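Local coordinates for protein cellulase CEL9M (Clostridium cellulolyticum, PDB 1IA6) that probably hydrolyses internal beta-1,4-glucosidic linkages in cellulose and related beta-glucans, as an endoglucanase of glycoside hydrolase family 9 that carries bound metal ions, at residues A216-Y221 / A264-Q269. Numbering follows the deposited sequence.
Sequences AATWLY and ALRLAQ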
loop_
_atom_site.group_PDB
_atom_site.type_symbol
_atom_site.label_atom_id
_atom_site.label_comp_id
_atom_site.label_asym_id
_atom_site.label_seq_id
_atom_site.Cartn_x
_atom_site.Cartn_y
_atom_site.Cartn_z
ATOM N N ALA A 216 1.712 8.602 -12.041
ATOM C CA ALA A 216 1.765 7.565 -13.067
ATOM C C ALA A 216 2.584 8.032 -14.267
ATOM O O ALA A 216 3.324 7.254 -14.866
ATOM C CB ALA A 216 0.351 7.194 -13.511
ATOM N N ALA A 217 2.449 9.311 -14.603
ATOM C CA ALA A 217 3.170 9.891 -15.727
ATOM C C ALA A 217 4.682 9.880 -15.511
ATOM O O ALA A 217 5.438 9.615 -16.444
ATOM C CB ALA A 217 2.682 11.321 -15.978
ATOM N N THR A 218 5.133 10.158 -14.287
ATOM C CA THR A 218 6.571 10.164 -14.035
ATOM C C THR A 218 7.170 8.771 -14.224
ATOM O O THR A 218 8.305 8.640 -14.678
ATOM C CB THR A 218 6.933 10.681 -12.615
ATOM O OG1 THR A 218 6.468 9.764 -11.620
ATOM C CG2 THR A 218 6.319 12.059 -12.373
ATOM N N TRP A 219 6.413 7.730 -13.889
ATOM C CA TRP A 219 6.924 6.374 -14.057
ATOM C C TRP A 219 6.962 5.976 -15.529
ATOM O O TRP A 219 7.896 5.309 -15.971
ATOM C CB TRP A 219 6.095 5.380 -13.237
ATOM C CG TRP A 219 6.414 5.493 -11.782
ATOM C CD1 TRP A 219 5.596 5.959 -10.792
ATOM C CD2 TRP A 219 7.680 5.228 -11.166
ATOM N NE1 TRP A 219 6.278 6.007 -9.599
ATOM C CE2 TRP A 219 7.559 5.564 -9.800
ATOM C CE3 TRP A 219 8.910 4.741 -11.638
ATOM C CZ2 TRP A 219 8.622 5.432 -8.897
ATOM C CZ3 TRP A 219 9.968 4.611 -10.740
ATOM C CH2 TRP A 219 9.816 4.957 -9.384
ATOM N N LEU A 220 5.959 6.391 -16.294
ATOM C CA LEU A 220 5.953 6.070 -17.713
ATOM C C LEU A 220 7.139 6.762 -18.377
ATOM O O LEU A 220 7.697 6.254 -19.349
ATOM C CB LEU A 220 4.625 6.491 -18.353
ATOM C CG LEU A 220 3.518 5.457 -18.094
ATOM C CD1 LEU A 220 2.152 6.039 -18.417
ATOM C CD2 LEU A 220 3.793 4.213 -18.925
ATOM N N TYR A 221 7.540 7.916 -17.847
ATOM C CA TYR A 221 8.696 8.614 -18.403
ATOM C C TYR A 221 9.957 7.801 -18.110
ATOM O O TYR A 221 10.782 7.572 -18.988
ATOM C CB TYR A 221 8.859 10.006 -17.791
ATOM C CG TYR A 221 10.154 10.670 -18.216
ATOM C CD1 TYR A 221 10.349 11.078 -19.535
ATOM C CD2 TYR A 221 11.202 10.841 -17.311
ATOM C CE1 TYR A 221 11.563 11.642 -19.945
ATOM C CE2 TYR A 221 12.419 11.401 -17.708
ATOM C CZ TYR A 221 12.591 11.798 -19.024
ATOM O OH TYR A 221 13.790 12.352 -19.417
ATOM N N ALA A 264 5.549 15.044 -6.354
ATOM C CA ALA A 264 6.434 16.205 -6.335
ATOM C C ALA A 264 7.885 15.759 -6.187
ATOM O O ALA A 264 8.785 16.343 -6.789
ATOM C CB ALA A 264 6.056 17.144 -5.195
ATOM N N LEU A 265 8.119 14.730 -5.381
ATOM C CA LEU A 265 9.475 14.227 -5.192
ATOM C C LEU A 265 10.071 13.772 -6.528
ATOM O O LEU A 265 11.202 14.129 -6.866
ATOM C CB LEU A 265 9.483 13.058 -4.201
ATOM C CG LEU A 265 10.816 12.337 -3.967
ATOM C CD1 LEU A 265 11.832 13.292 -3.358
ATOM C CD2 LEU A 265 10.595 11.154 -3.035
ATOM N N ARG A 266 9.308 12.994 -7.291
ATOM C CA ARG A 266 9.797 12.505 -8.576
ATOM C C ARG A 266 9.969 13.623 -9.602
ATOM O O ARG A 266 10.909 13.596 -10.402
ATOM C CB ARG A 266 8.864 11.422 -9.136
ATOM C CG ARG A 266 8.730 10.202 -8.233
ATOM C CD ARG A 266 8.692 8.916 -9.049
ATOM N NE ARG A 266 10.017 8.564 -9.555
ATOM C CZ ARG A 266 10.279 8.235 -10.817
ATOM N NH1 ARG A 266 9.310 8.213 -11.718
ATOM N NH2 ARG A 266 11.516 7.924 -11.179
ATOM N N LEU A 267 9.071 14.603 -9.584
ATOM C CA LEU A 267 9.168 15.716 -10.524
ATOM C C LEU A 267 10.372 16.605 -10.213
ATOM O O LEU A 267 10.975 17.182 -11.120
ATOM C CB LEU A 267 7.875 16.541 -10.519
ATOM C CG LEU A 267 6.740 15.936 -11.353
ATOM C CD1 LEU A 267 5.488 16.806 -11.248
ATOM C CD2 LEU A 267 7.187 15.823 -12.809
ATOM N N ALA A 268 10.727 16.712 -8.936
ATOM C CA ALA A 268 11.884 17.513 -8.551
ATOM C C ALA A 268 13.128 16.839 -9.115
ATOM O O ALA A 268 14.025 17.494 -9.639
ATOM C CB ALA A 268 11.987 17.605 -7.029
ATOM N N GLN A 269 13.157 15.514 -9.014
ATOM C CA GLN A 269 14.277 14.709 -9.491
ATOM C C GLN A 269 14.407 14.746 -11.009
ATOM O O GLN A 269 15.507 14.872 -11.548
ATOM C CB GLN A 269 14.090 13.261 -9.029
ATOM C CG GLN A 269 15.235 12.324 -9.366
ATOM C CD GLN A 269 15.014 10.931 -8.806
ATOM O OE1 GLN A 269 14.246 10.744 -7.861
ATOM N NE2 GLN A 269 15.700 9.948 -9.376
#
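Two helices of the all-alpha barrel that forms a family 9 glycoside hydrolase catalytic module, 210-224 and 260-271, are joined here by a cation-pi stack of Arg266 on Trp219, with Thr218 between the backbones. Over these segments the axes approach to 9.8 Å and their N-to-C directions differ by 39°. The guanidinium lies flat on the indole: the planes are only 7° apart, and CZ of Arg266 sits 3.5 Å from the centroid of the Trp219 six-membered ring, almost on the ring normal. Bends at chi2 and chi3 turn the arginine chain so that CD and NE also pass over the benzo part of the indole, while NH1 lies 3.4 Å from Trp219 CD2. That same NH1 reaches back to the helix, giving a weak hydrogen bond to Thr218 OG1 (3.2 Å, N-H...O 151°). The hydroxyl is held near the helix by its first torsion, which puts OG1 between the backbone N and the carbonyl carbon; OG1 is also hydrogen-bonded, more strongly, to the carbonyl oxygen of Trp215, three residues earlier. The other terminal nitrogen, NH2, is hydrogen-bonded to Thr222 OG1. The stack probably sets the tilt of this buried group, and the bonds to Thr218 and Thr222 would limit its turning within the plane. The apolar branch of Thr218 packs separately, CG2 meeting Leu267 CD2 at 3.9 Å. Around the contact, Trp215, Trp76 and Tyr79 meet the indole with their rings steeply inclined to it, and Leu164 and Leu167 of helix 152-169 touch it too; Leu267 rests on Ala233 of helix 228-236, and Leu265 continues the packing onto helix 306-323.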